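Hydrogenase (NiFe) small subunit HydA (Allochromatium vinosum, PDB 3MYR) probably relays electrons through two [4Fe-4S] clusters and one [3Fe-4S] cluster as the small subunit of a [NiFe] hydrogenase that oxidises H2 with an acceptor. Local coordinates at residues E13-T18 with H42-A47; I7-Q12 with A55-A60; H185-R190 with C228-W233; I150-T155 with W233-S238. All blocks are in the same frame, centred on the assembly; numbering follows the deposited sequence.

Contact 1. Residues E13-T18 with H42-A47; sequences ECTGCT and HHTLQA. With SF4 (iron/sulfur cluster), chain I.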
# COMPACT_ATOMS: atom_id res chain seq x y z
N GLU A 13 11.27 -1.44 -2.86
CA GLU A 13 10.48 -1.93 -1.75
C GLU A 13 8.98 -1.93 -2.13
O GLU A 13 8.57 -1.27 -3.15
CB GLU A 13 10.66 -1.11 -0.47
CG GLU A 13 11.00 0.33 -0.65
CD GLU A 13 9.82 1.32 -0.77
OE1 GLU A 13 9.71 2.03 -1.85
OE2 GLU A 13 9.17 1.56 0.27
N CYS A 14 8.17 -2.52 -1.26
CA CYS A 14 6.73 -2.49 -1.53
C CYS A 14 6.07 -1.54 -0.51
O CYS A 14 4.86 -1.33 -0.54
CB CYS A 14 6.21 -3.96 -1.42
SG CYS A 14 5.89 -4.50 0.33
N THR A 15 6.88 -1.01 0.43
CA THR A 15 6.49 -0.05 1.48
C THR A 15 5.85 -0.78 2.69
O THR A 15 5.56 -0.17 3.71
CB THR A 15 5.69 1.21 0.95
OG1 THR A 15 6.39 1.82 -0.17
CG2 THR A 15 5.50 2.34 2.08
N GLY A 16 5.72 -2.10 2.61
CA GLY A 16 5.39 -2.91 3.80
C GLY A 16 6.24 -2.65 5.03
O GLY A 16 5.70 -2.68 6.17
N CYS A 17 7.53 -2.39 4.84
CA CYS A 17 8.38 -2.22 6.00
C CYS A 17 8.10 -0.91 6.69
O CYS A 17 8.14 -0.82 7.92
CB CYS A 17 9.90 -2.40 5.64
SG CYS A 17 10.25 -4.10 5.03
N THR A 18 7.85 0.16 5.92
CA THR A 18 7.45 1.41 6.55
C THR A 18 6.07 1.29 7.23
O THR A 18 5.88 1.78 8.34
CB THR A 18 7.42 2.58 5.45
OG1 THR A 18 8.79 2.93 5.22
CG2 THR A 18 6.61 3.80 5.99
N HIS A 42 12.41 10.70 4.53
CA HIS A 42 11.55 9.52 4.46
C HIS A 42 10.46 9.86 3.47
O HIS A 42 9.66 10.74 3.75
CB HIS A 42 10.90 9.14 5.76
CG HIS A 42 10.25 7.78 5.69
ND1 HIS A 42 9.46 7.40 4.61
CD2 HIS A 42 10.45 6.66 6.43
CE1 HIS A 42 9.16 6.11 4.74
NE2 HIS A 42 9.75 5.64 5.83
N HIS A 43 10.54 9.27 2.29
CA HIS A 43 9.65 9.55 1.13
C HIS A 43 8.20 9.47 1.45
O HIS A 43 7.41 10.22 0.87
CB HIS A 43 9.83 8.53 -0.02
CG HIS A 43 11.00 8.81 -0.91
ND1 HIS A 43 11.20 8.12 -2.10
CD2 HIS A 43 12.05 9.66 -0.78
CE1 HIS A 43 12.34 8.53 -2.66
NE2 HIS A 43 12.88 9.46 -1.87
N THR A 44 7.82 8.53 2.30
CA THR A 44 6.40 8.31 2.56
C THR A 44 5.77 9.49 3.29
O THR A 44 4.57 9.74 3.14
CB THR A 44 6.15 6.99 3.34
OG1 THR A 44 6.77 5.92 2.62
CG2 THR A 44 4.64 6.69 3.42
N LEU A 45 6.58 10.18 4.09
CA LEU A 45 6.07 11.17 5.06
C LEU A 45 6.49 12.64 4.84
O LEU A 45 5.89 13.51 5.44
CB LEU A 45 6.44 10.78 6.49
CG LEU A 45 5.81 9.44 6.95
CD1 LEU A 45 6.40 9.11 8.30
CD2 LEU A 45 4.29 9.55 7.09
N GLN A 46 7.54 12.83 4.07
CA GLN A 46 8.21 14.15 3.85
C GLN A 46 7.21 15.22 3.40
O GLN A 46 6.44 14.96 2.48
CB GLN A 46 9.27 13.97 2.76
CG GLN A 46 10.40 15.01 2.87
CD GLN A 46 11.36 14.66 3.98
OE1 GLN A 46 11.42 13.51 4.40
NE2 GLN A 46 12.14 15.64 4.46
N ALA A 47 7.17 16.38 4.09
CA ALA A 47 6.31 17.50 3.59
C ALA A 47 6.71 17.90 2.17
O ALA A 47 5.87 18.02 1.27
CB ALA A 47 6.38 18.68 4.47
FE1 SF4 I . 8.53 -7.70 2.12
FE2 SF4 I . 9.56 -5.35 3.22
FE3 SF4 I . 10.62 -6.43 0.84
FE4 SF4 I . 7.90 -5.25 1.17
S1 SF4 I . 10.08 -4.17 1.22
S2 SF4 I . 8.63 -6.99 -0.04
S3 SF4 I . 7.36 -6.16 3.20
S4 SF4 I . 10.64 -7.40 2.88
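The His42 imidazole is held at its edge by two partners lying in the ring plane: Thr18 OG1 is hydrogen-bonded to His42 NE2 at 2.9 Å, and Thr44 N donates to His42 ND1 at 3.1 Å, only 7° out of the plane. The ring also stacks with Trp8, so both its rotation and its tilt are restrained. The contact lies in the α/β, flavodoxin-like part of the subunit, where the loop after strand 38-41 meets the start of helix 16-23. The Cys-X-X-Cys pair of a [4Fe-4S] cluster straddles this helix start, with Cys14 in the loop before it and Cys17 in its first turn. Thr18 and His42 approach from opposite directions; OG1 reaches the ring because it is turned beside the backbone N (chi1 -76°), while CG2 rests 3.6 Å from NE2.

Thr44 adds a looser second layer, its OG1 standing 3.8 Å from Thr15 CG2 as the two side chains slide past each other. The hydroxyl of Thr15 is engaged by Glu14 of the large subunit, so this corner also borders the heterodimer interface. Within the loop, His42 O accepts from both Leu45 N and Gln46 N, and His42 N donates to Gln46 OE1, which ties the turn that carries the imidazole.

On the cluster side, Cys17 SG binds iron FE2 at 2.3 Å and Cys14 SG binds FE4 at the same distance; Cys113 and Cys147 complete the ligand set. Cys14 SG also accepts from Gly16 N at 3.3 Å, with an N-H...S angle of 152°.

Contact 2. Residues I7-Q12 with A55-A60; sequences IWLSFQ and AARLQA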
# COMPACT_ATOMS: atom_id res chain seq x y z
N ILE A 7 18.27 8.63 8.39
CA ILE A 7 17.93 8.78 7.01
C ILE A 7 17.35 7.44 6.51
O ILE A 7 18.01 6.39 6.65
CB ILE A 7 19.14 9.11 6.16
CG1 ILE A 7 19.61 10.56 6.51
CG2 ILE A 7 18.70 9.15 4.62
CD1 ILE A 7 20.96 10.93 5.84
N TRP A 8 16.11 7.49 5.99
CA TRP A 8 15.39 6.31 5.56
C TRP A 8 15.45 6.26 4.03
O TRP A 8 14.90 7.16 3.35
CB TRP A 8 13.94 6.35 6.06
CG TRP A 8 13.26 5.02 5.82
CD1 TRP A 8 12.88 4.49 4.59
CD2 TRP A 8 12.85 4.06 6.80
NE1 TRP A 8 12.21 3.31 4.77
CE2 TRP A 8 12.20 3.01 6.11
CE3 TRP A 8 12.90 4.02 8.22
CZ2 TRP A 8 11.61 1.92 6.78
CZ3 TRP A 8 12.40 2.91 8.86
CH2 TRP A 8 11.73 1.88 8.13
N LEU A 9 16.15 5.26 3.46
CA LEU A 9 16.22 5.14 1.98
C LEU A 9 15.26 4.08 1.55
O LEU A 9 15.28 2.94 2.10
CB LEU A 9 17.64 4.74 1.54
CG LEU A 9 18.78 5.69 1.98
CD1 LEU A 9 20.16 5.15 1.58
CD2 LEU A 9 18.45 7.02 1.33
N SER A 10 14.42 4.39 0.56
CA SER A 10 13.43 3.41 0.05
C SER A 10 13.81 3.04 -1.38
O SER A 10 13.83 3.92 -2.24
CB SER A 10 12.03 4.08 0.05
OG SER A 10 11.71 4.41 1.38
N PHE A 11 14.12 1.79 -1.66
CA PHE A 11 14.64 1.47 -3.01
C PHE A 11 13.65 0.54 -3.76
O PHE A 11 12.48 0.94 -3.99
CB PHE A 11 16.06 0.88 -2.84
CG PHE A 11 17.11 1.92 -2.38
CD1 PHE A 11 17.13 3.19 -2.94
CD2 PHE A 11 18.09 1.58 -1.46
CE1 PHE A 11 18.16 4.11 -2.64
CE2 PHE A 11 19.11 2.51 -1.11
CZ PHE A 11 19.14 3.78 -1.70
N GLN A 12 13.97 -0.75 -3.93
CA GLN A 12 12.96 -1.63 -4.57
C GLN A 12 12.10 -2.26 -3.49
O GLN A 12 12.22 -3.49 -3.18
CB GLN A 12 13.62 -2.73 -5.41
CG GLN A 12 14.48 -2.18 -6.58
CD GLN A 12 15.09 -3.37 -7.29
OE1 GLN A 12 15.97 -4.02 -6.74
NE2 GLN A 12 14.64 -3.66 -8.53
N ALA A 55 17.49 18.04 -0.76
CA ALA A 55 18.35 18.94 0.02
C ALA A 55 18.28 18.54 1.50
O ALA A 55 19.27 18.65 2.19
CB ALA A 55 17.95 20.45 -0.20
N ALA A 56 17.15 18.02 1.99
CA ALA A 56 17.10 17.67 3.40
C ALA A 56 17.98 16.45 3.67
O ALA A 56 18.65 16.37 4.72
CB ALA A 56 15.62 17.41 3.86
N ARG A 57 17.98 15.47 2.75
CA ARG A 57 18.84 14.31 2.97
C ARG A 57 20.33 14.77 2.96
O ARG A 57 21.12 14.37 3.83
CB ARG A 57 18.59 13.19 1.94
CG ARG A 57 19.67 12.14 1.91
CD ARG A 57 19.39 11.03 0.89
NE ARG A 57 19.47 11.46 -0.50
CZ ARG A 57 20.59 11.54 -1.20
NH1 ARG A 57 20.54 12.01 -2.44
NH2 ARG A 57 21.77 11.18 -0.68
N LEU A 58 20.71 15.59 1.98
CA LEU A 58 22.11 16.03 1.87
C LEU A 58 22.55 16.88 3.08
O LEU A 58 23.67 16.77 3.55
CB LEU A 58 22.37 16.78 0.53
CG LEU A 58 22.06 15.92 -0.73
CD1 LEU A 58 22.14 16.85 -1.97
CD2 LEU A 58 23.05 14.78 -0.86
N GLN A 59 21.66 17.72 3.58
CA GLN A 59 22.01 18.53 4.73
C GLN A 59 22.13 17.65 6.01
O GLN A 59 23.03 17.80 6.82
CB GLN A 59 20.97 19.62 4.92
CG GLN A 59 21.31 20.62 6.06
CD GLN A 59 20.14 21.54 6.44
OE1 GLN A 59 19.15 21.65 5.70
NE2 GLN A 59 20.24 22.20 7.59
N ALA A 60 21.25 16.67 6.15
CA ALA A 60 21.46 15.67 7.20
C ALA A 60 22.80 14.99 7.09
O ALA A 60 23.45 14.82 8.10
CB ALA A 60 20.30 14.62 7.23
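Ile7 and Leu9, alternate residues of strand 5-10, pack against Arg57 and Ala60 of helix 50-63. The helix belongs to a β-α-β crossover of the flavodoxin-like domain: it joins strands 38-41 and 69-77, which lie parallel to strand 5-10 and flank it, and so it passes over the strand between them. The axes of strand segment 7-10 and helix segment 55-60 approach to 10.0 Å, with 132° between their directions, a layer spacing filled by side chains.

Apolar contact is carried mainly by Ile7. Its CD1 lies 4.0 Å from Ala60 CB, and the small alanine lets the branch approach close to the helix backbone, where the same CD1 is 4.0 Å from Arg57 O. The other branch, CG2, sits anti to the backbone N and faces the Arg57 chain, with 4.2 Å between Ile7 CG2 and Arg57 CG.

Contacts to an aliphatic stem come next. Arg57 starts with CG anti to its backbone N (chi1 165°) and stays extended at chi2, which lays CG and CD across Ile7 and Leu9 at roughly right angles. Leu9 CD2 touches this stem 4.1 Å from Arg57 CD.

Charge pairing takes the far end of the arginine. The bend at chi3 turns the guanidinium toward two carboxylates, which probably offset the cost of burying its charge and fix the stem against the strand: Arg57 NH2 forms a salt bridge with Glu99 OE2, and Arg57 NH1 another with Glu54 OE2.

Contact 3. Residues H185-R190 with C228-W233; sequences HDRCYR and CATMKW. With SF4 (iron/sulfur cluster), chain J; F3S (Fe3-s4 cluster), chain K.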
# COMPACT_ATOMS: atom_id res chain seq x y z
N HIS A 185 9.75 -22.93 14.80
CA HIS A 185 9.38 -24.27 15.17
C HIS A 185 9.87 -24.63 16.60
O HIS A 185 9.24 -25.41 17.29
CB HIS A 185 9.93 -25.16 14.05
CG HIS A 185 9.68 -26.61 14.20
ND1 HIS A 185 8.43 -27.20 13.94
CD2 HIS A 185 10.56 -27.64 14.46
CE1 HIS A 185 8.57 -28.51 14.04
NE2 HIS A 185 9.86 -28.80 14.27
N ASP A 186 10.93 -23.98 17.13
CA ASP A 186 11.34 -24.31 18.50
C ASP A 186 10.54 -23.52 19.54
O ASP A 186 10.80 -23.67 20.71
CB ASP A 186 12.84 -24.01 18.72
CG ASP A 186 13.73 -25.15 18.19
OD1 ASP A 186 13.24 -26.28 17.86
OD2 ASP A 186 14.92 -24.90 17.99
N ARG A 187 9.59 -22.67 19.10
CA ARG A 187 8.77 -21.92 20.05
C ARG A 187 7.26 -22.11 19.81
O ARG A 187 6.47 -21.71 20.63
CB ARG A 187 9.10 -20.40 19.96
CG ARG A 187 10.59 -20.07 20.32
CD ARG A 187 10.82 -20.46 21.80
NE ARG A 187 11.90 -19.69 22.44
CZ ARG A 187 12.41 -19.97 23.64
NH1 ARG A 187 11.95 -21.04 24.34
NH2 ARG A 187 13.32 -19.19 24.16
N CYS A 188 6.90 -22.68 18.67
CA CYS A 188 5.55 -22.75 18.15
C CYS A 188 4.60 -23.53 19.07
O CYS A 188 4.90 -24.65 19.53
CB CYS A 188 5.59 -23.40 16.74
SG CYS A 188 3.90 -23.55 16.04
N TYR A 189 3.42 -22.96 19.33
CA TYR A 189 2.46 -23.65 20.20
C TYR A 189 1.89 -24.95 19.60
O TYR A 189 1.26 -25.69 20.33
CB TYR A 189 1.32 -22.71 20.66
CG TYR A 189 0.27 -22.49 19.57
CD1 TYR A 189 -0.99 -23.08 19.65
CD2 TYR A 189 0.56 -21.67 18.44
CE1 TYR A 189 -1.97 -22.90 18.63
CE2 TYR A 189 -0.39 -21.50 17.38
CZ TYR A 189 -1.66 -22.10 17.51
OH TYR A 189 -2.57 -21.95 16.51
N ARG A 190 2.13 -25.23 18.30
CA ARG A 190 1.68 -26.48 17.67
C ARG A 190 2.77 -27.53 17.70
O ARG A 190 2.57 -28.70 17.33
CB ARG A 190 1.21 -26.25 16.22
CG ARG A 190 0.12 -25.11 16.13
CD ARG A 190 -0.57 -25.15 14.79
NE ARG A 190 -1.59 -24.12 14.69
CZ ARG A 190 -2.62 -24.13 13.85
NH1 ARG A 190 -2.94 -25.24 13.18
NH2 ARG A 190 -3.44 -23.06 13.82
N CYS A 228 7.86 -14.39 15.75
CA CYS A 228 6.39 -14.41 15.59
C CYS A 228 5.74 -15.34 16.63
O CYS A 228 4.60 -15.10 17.05
CB CYS A 228 6.05 -14.94 14.17
SG CYS A 228 7.00 -14.05 12.90
N ALA A 229 6.39 -16.47 16.93
CA ALA A 229 5.77 -17.47 17.77
C ALA A 229 5.76 -17.04 19.26
O ALA A 229 4.98 -17.56 20.03
CB ALA A 229 6.50 -18.86 17.61
N THR A 230 6.65 -16.11 19.65
CA THR A 230 6.72 -15.60 21.03
C THR A 230 6.20 -14.18 21.20
O THR A 230 5.43 -13.93 22.12
CB THR A 230 8.17 -15.67 21.53
OG1 THR A 230 9.05 -15.00 20.60
CG2 THR A 230 8.61 -17.21 21.59
N MET A 231 6.69 -13.22 20.42
CA MET A 231 6.23 -11.84 20.52
C MET A 231 4.86 -11.73 19.83
O MET A 231 3.99 -10.98 20.27
CB MET A 231 7.25 -10.90 19.81
CG MET A 231 6.80 -9.45 19.88
SD MET A 231 7.95 -8.41 18.96
CE MET A 231 9.54 -8.73 19.89
N LYS A 232 4.67 -12.47 18.72
CA LYS A 232 3.42 -12.33 17.89
C LYS A 232 3.34 -10.96 17.24
O LYS A 232 4.25 -10.15 17.44
CB LYS A 232 2.15 -12.59 18.72
CG LYS A 232 2.16 -13.97 19.38
CD LYS A 232 0.72 -14.29 19.79
CE LYS A 232 0.73 -15.63 20.59
NZ LYS A 232 -0.68 -15.97 21.10
N TRP A 233 2.27 -10.73 16.44
CA TRP A 233 2.15 -9.56 15.61
C TRP A 233 1.13 -8.57 16.10
O TRP A 233 0.09 -8.97 16.61
CB TRP A 233 1.67 -10.00 14.23
CG TRP A 233 2.82 -10.39 13.40
CD1 TRP A 233 3.54 -11.63 13.40
CD2 TRP A 233 3.42 -9.56 12.43
NE1 TRP A 233 4.56 -11.55 12.42
CE2 TRP A 233 4.44 -10.32 11.77
CE3 TRP A 233 3.06 -8.27 11.90
CZ2 TRP A 233 5.24 -9.76 10.75
CZ3 TRP A 233 3.86 -7.72 10.82
CH2 TRP A 233 4.92 -8.49 10.25
FE1 SF4 J . 4.49 -24.96 14.32
FE2 SF4 J . 4.15 -27.36 12.94
FE3 SF4 J . 5.02 -25.11 11.65
FE4 SF4 J . 6.64 -26.41 13.43
S1 SF4 J . 5.85 -27.19 11.44
S2 SF4 J . 6.39 -24.18 13.23
S3 SF4 J . 5.10 -27.05 15.01
S4 SF4 J . 2.97 -25.42 12.66
FE1 F3S K . 6.72 -17.17 9.18
FE3 F3S K . 7.05 -14.65 8.30
FE4 F3S K . 6.62 -15.03 10.84
S1 F3S K . 5.92 -16.29 7.24
S2 F3S K . 5.42 -16.84 10.98
S3 F3S K . 8.42 -15.77 9.72
S4 F3S K . 5.82 -13.39 9.65
O HOH W 1 3.46 -19.89 19.74
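Two cluster-binding loops of the C-terminal part of the subunit touch here through Arg187 and Cys188 on one side and Ala229 and Thr230 on the other. The direct contact is van der Waals: Arg187 CB lies 3.6 Å from Thr230 CG2 and 3.8 Å from Ala229 CB. The methyl of Thr230 is swung beside its backbone N and also meets Arg187 CG, and the two side chains cross obliquely. Arg187 bends at chi2 (-63°), which brings its CD back past the same methyl. Ala229 CB also approaches the backbone N of Cys188, where the CA atoms of the two segments come nearest (Cys188 and Ala229).

A water reinforces the join, donating to Ala229 O at 2.8 Å and accepting a weak bond from Tyr189 N.

Each loop carries ligands for a different centre, in the small-subunit fold that lines up iron-sulfur clusters as an electron relay. His185 ND1 binds iron FE4 of the [4Fe-4S] cluster at 2.0 Å, a histidine ligand characteristic of the distal cluster in this family, and Cys188 SG binds FE1; Cys213 and Cys219 complete the set. Across the contact, Cys228 SG binds FE4 of the [3Fe-4S] cluster.

Both thiolates receive N-H donors, which probably stabilises their negative charge. Cys188 SG accepts from Arg190 N in a capping bond of 3.3 Å and 163°, while Trp233 NE1 points at Cys228 SG from 3.5 Å, the sulfur 15° out of the indole plane. Arg190 lays its CG over the centre of the Tyr189 ring and grips Tyr189 OH side-on through NE and NH2, NE at 3.0 Å; this hydroxyl also bonds Ser232 of the large subunit.

Contact 4. Residues I150-T155 with W233-S238; sequences IPMVIT and WNDGTS. With F3S (Fe3-s4 cluster), chain K.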
# COMPACT_ATOMS: atom_id res chain seq x y z
N ILE A 150 8.28 -7.87 12.10
CA ILE A 150 7.34 -7.46 13.16
C ILE A 150 7.50 -6.01 13.59
O ILE A 150 8.59 -5.56 13.86
CB ILE A 150 7.50 -8.37 14.35
CG1 ILE A 150 7.18 -9.84 13.90
CG2 ILE A 150 6.46 -8.01 15.46
CD1 ILE A 150 7.69 -10.92 15.02
N PRO A 151 6.37 -5.29 13.79
CA PRO A 151 6.55 -3.83 14.01
C PRO A 151 7.42 -3.58 15.22
O PRO A 151 8.29 -2.69 15.14
CB PRO A 151 5.11 -3.37 14.33
CG PRO A 151 4.25 -4.27 13.39
CD PRO A 151 5.01 -5.65 13.37
N MET A 152 7.15 -4.30 16.34
CA MET A 152 7.92 -4.03 17.55
C MET A 152 9.30 -4.66 17.56
O MET A 152 10.12 -4.30 18.39
CB MET A 152 7.13 -4.36 18.80
CG MET A 152 6.23 -3.10 19.03
SD MET A 152 5.66 -2.99 20.66
CE MET A 152 4.49 -4.36 20.74
N VAL A 153 9.62 -5.45 16.51
CA VAL A 153 11.04 -5.80 16.28
C VAL A 153 11.76 -4.64 15.67
O VAL A 153 12.90 -4.32 16.05
CB VAL A 153 11.17 -7.07 15.41
CG1 VAL A 153 12.61 -7.25 14.91
CG2 VAL A 153 10.68 -8.28 16.22
N ILE A 154 11.16 -4.00 14.67
CA ILE A 154 11.80 -2.79 14.08
C ILE A 154 12.07 -1.73 15.16
O ILE A 154 13.18 -1.28 15.30
CB ILE A 154 10.99 -2.21 12.95
CG1 ILE A 154 10.72 -3.31 11.92
CG2 ILE A 154 11.75 -1.03 12.24
CD1 ILE A 154 9.67 -2.88 10.87
N THR A 155 11.06 -1.34 15.94
CA THR A 155 11.31 -0.28 16.91
C THR A 155 12.15 -0.83 18.09
O THR A 155 12.82 -0.09 18.74
CB THR A 155 9.97 0.32 17.44
OG1 THR A 155 9.13 -0.75 17.90
CG2 THR A 155 9.21 1.00 16.31
N TRP A 233 2.27 -10.73 16.44
CA TRP A 233 2.15 -9.56 15.61
C TRP A 233 1.13 -8.57 16.10
O TRP A 233 0.09 -8.97 16.61
CB TRP A 233 1.67 -10.00 14.23
CG TRP A 233 2.82 -10.39 13.40
CD1 TRP A 233 3.54 -11.63 13.40
CD2 TRP A 233 3.42 -9.56 12.43
NE1 TRP A 233 4.56 -11.55 12.42
CE2 TRP A 233 4.44 -10.32 11.77
CE3 TRP A 233 3.06 -8.27 11.90
CZ2 TRP A 233 5.24 -9.76 10.75
CZ3 TRP A 233 3.86 -7.72 10.82
CH2 TRP A 233 4.92 -8.49 10.25
N ASN A 234 1.37 -7.29 15.87
CA ASN A 234 0.33 -6.24 16.09
C ASN A 234 -0.09 -6.14 17.53
O ASN A 234 -1.28 -6.27 17.88
CB ASN A 234 -0.88 -6.47 15.15
CG ASN A 234 -0.45 -6.46 13.65
OD1 ASN A 234 -0.38 -7.51 12.98
ND2 ASN A 234 -0.15 -5.26 13.11
N ASP A 235 0.90 -5.87 18.35
CA ASP A 235 0.73 -5.78 19.78
C ASP A 235 0.22 -7.09 20.39
O ASP A 235 -0.74 -7.07 21.14
CB ASP A 235 -0.20 -4.61 20.11
CG ASP A 235 0.02 -4.10 21.54
OD1 ASP A 235 1.02 -4.55 22.14
OD2 ASP A 235 -0.82 -3.37 22.07
N GLY A 236 0.80 -8.24 19.97
CA GLY A 236 0.50 -9.51 20.62
C GLY A 236 -0.88 -10.09 20.21
O GLY A 236 -1.40 -10.93 20.91
N THR A 237 -1.43 -9.69 19.06
CA THR A 237 -2.79 -10.08 18.63
C THR A 237 -2.80 -11.54 18.11
O THR A 237 -3.66 -12.33 18.49
CB THR A 237 -3.32 -9.11 17.52
OG1 THR A 237 -3.36 -7.76 18.05
CG2 THR A 237 -4.72 -9.52 17.01
N SER A 238 -1.93 -11.84 17.17
CA SER A 238 -1.92 -13.12 16.54
C SER A 238 -0.61 -13.29 15.80
O SER A 238 0.29 -12.49 15.91
CB SER A 238 -3.10 -13.24 15.59
OG SER A 238 -3.32 -14.61 15.23
FE1 F3S K . 6.72 -17.17 9.18
FE3 F3S K . 7.05 -14.65 8.30
FE4 F3S K . 6.62 -15.03 10.84
S1 F3S K . 5.92 -16.29 7.24
S2 F3S K . 5.42 -16.84 10.98
S3 F3S K . 8.42 -15.77 9.72
S4 F3S K . 5.82 -13.39 9.65
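Ile150 and Pro151, at the start of helix 151-164, press against the indole of Trp233, which begins a turn closed by a classic β bulge: Trp233 faces both Thr237 and Ser238. The contact joins the flavodoxin-like part to the loops around the [3Fe-4S] cluster, whose S4 lies 3.6 Å from Trp233 NE1.

The CH-π component is Ile150 CG1 over one face of the indole, 3.7 Å from the centroid of the five-membered ring and 26° off its normal. CG1 is turned beside the backbone N (chi1 -61°) and sits 3.5 Å from Trp233 CE2, offset toward the rim.

Apolar packing continues along the six-membered ring, where Pro151 CD comes within 3.5 Å of Trp233 CZ3 and the two side chains cross at about a right angle. Farther out, the Met152 chain bends at chi3, bringing its CE methyl 3.7 Å from Asp235 OD1.

Hydrogen bonds shape each side separately. Ile150, at the N-cap position, offers its carbonyl oxygen to both Val153 N and Ile154 N, starting the helix. In the bulge, Trp233 N donates to Ser238 O at 2.7 Å and Trp233 O accepts from Thr237 N, while Thr237 OG1 donates to Asn234 O at 2.6 Å.

In the fold
From the N terminus, strand 5-10 opens contact 2 and runs on into residues 13-18, which open contact 1. Contact 1 closes first, at the loop after strand 38-41; contact 2 closes later, on helix 50-63, and so encloses it. The two touch through His42 on Trp8, which joins the loop after strand 38-41 to strand 5-10. Helix 151-164 then begins contact 4, whose long loop ends at residues 233-238 and contains contact 3; the pair share Trp233 and both border the [3Fe-4S] cluster. The two nested pairs follow in series, bridged by Cys17 against Ile154, while the centres of contacts 2 and 3 stand about 35 Å apart.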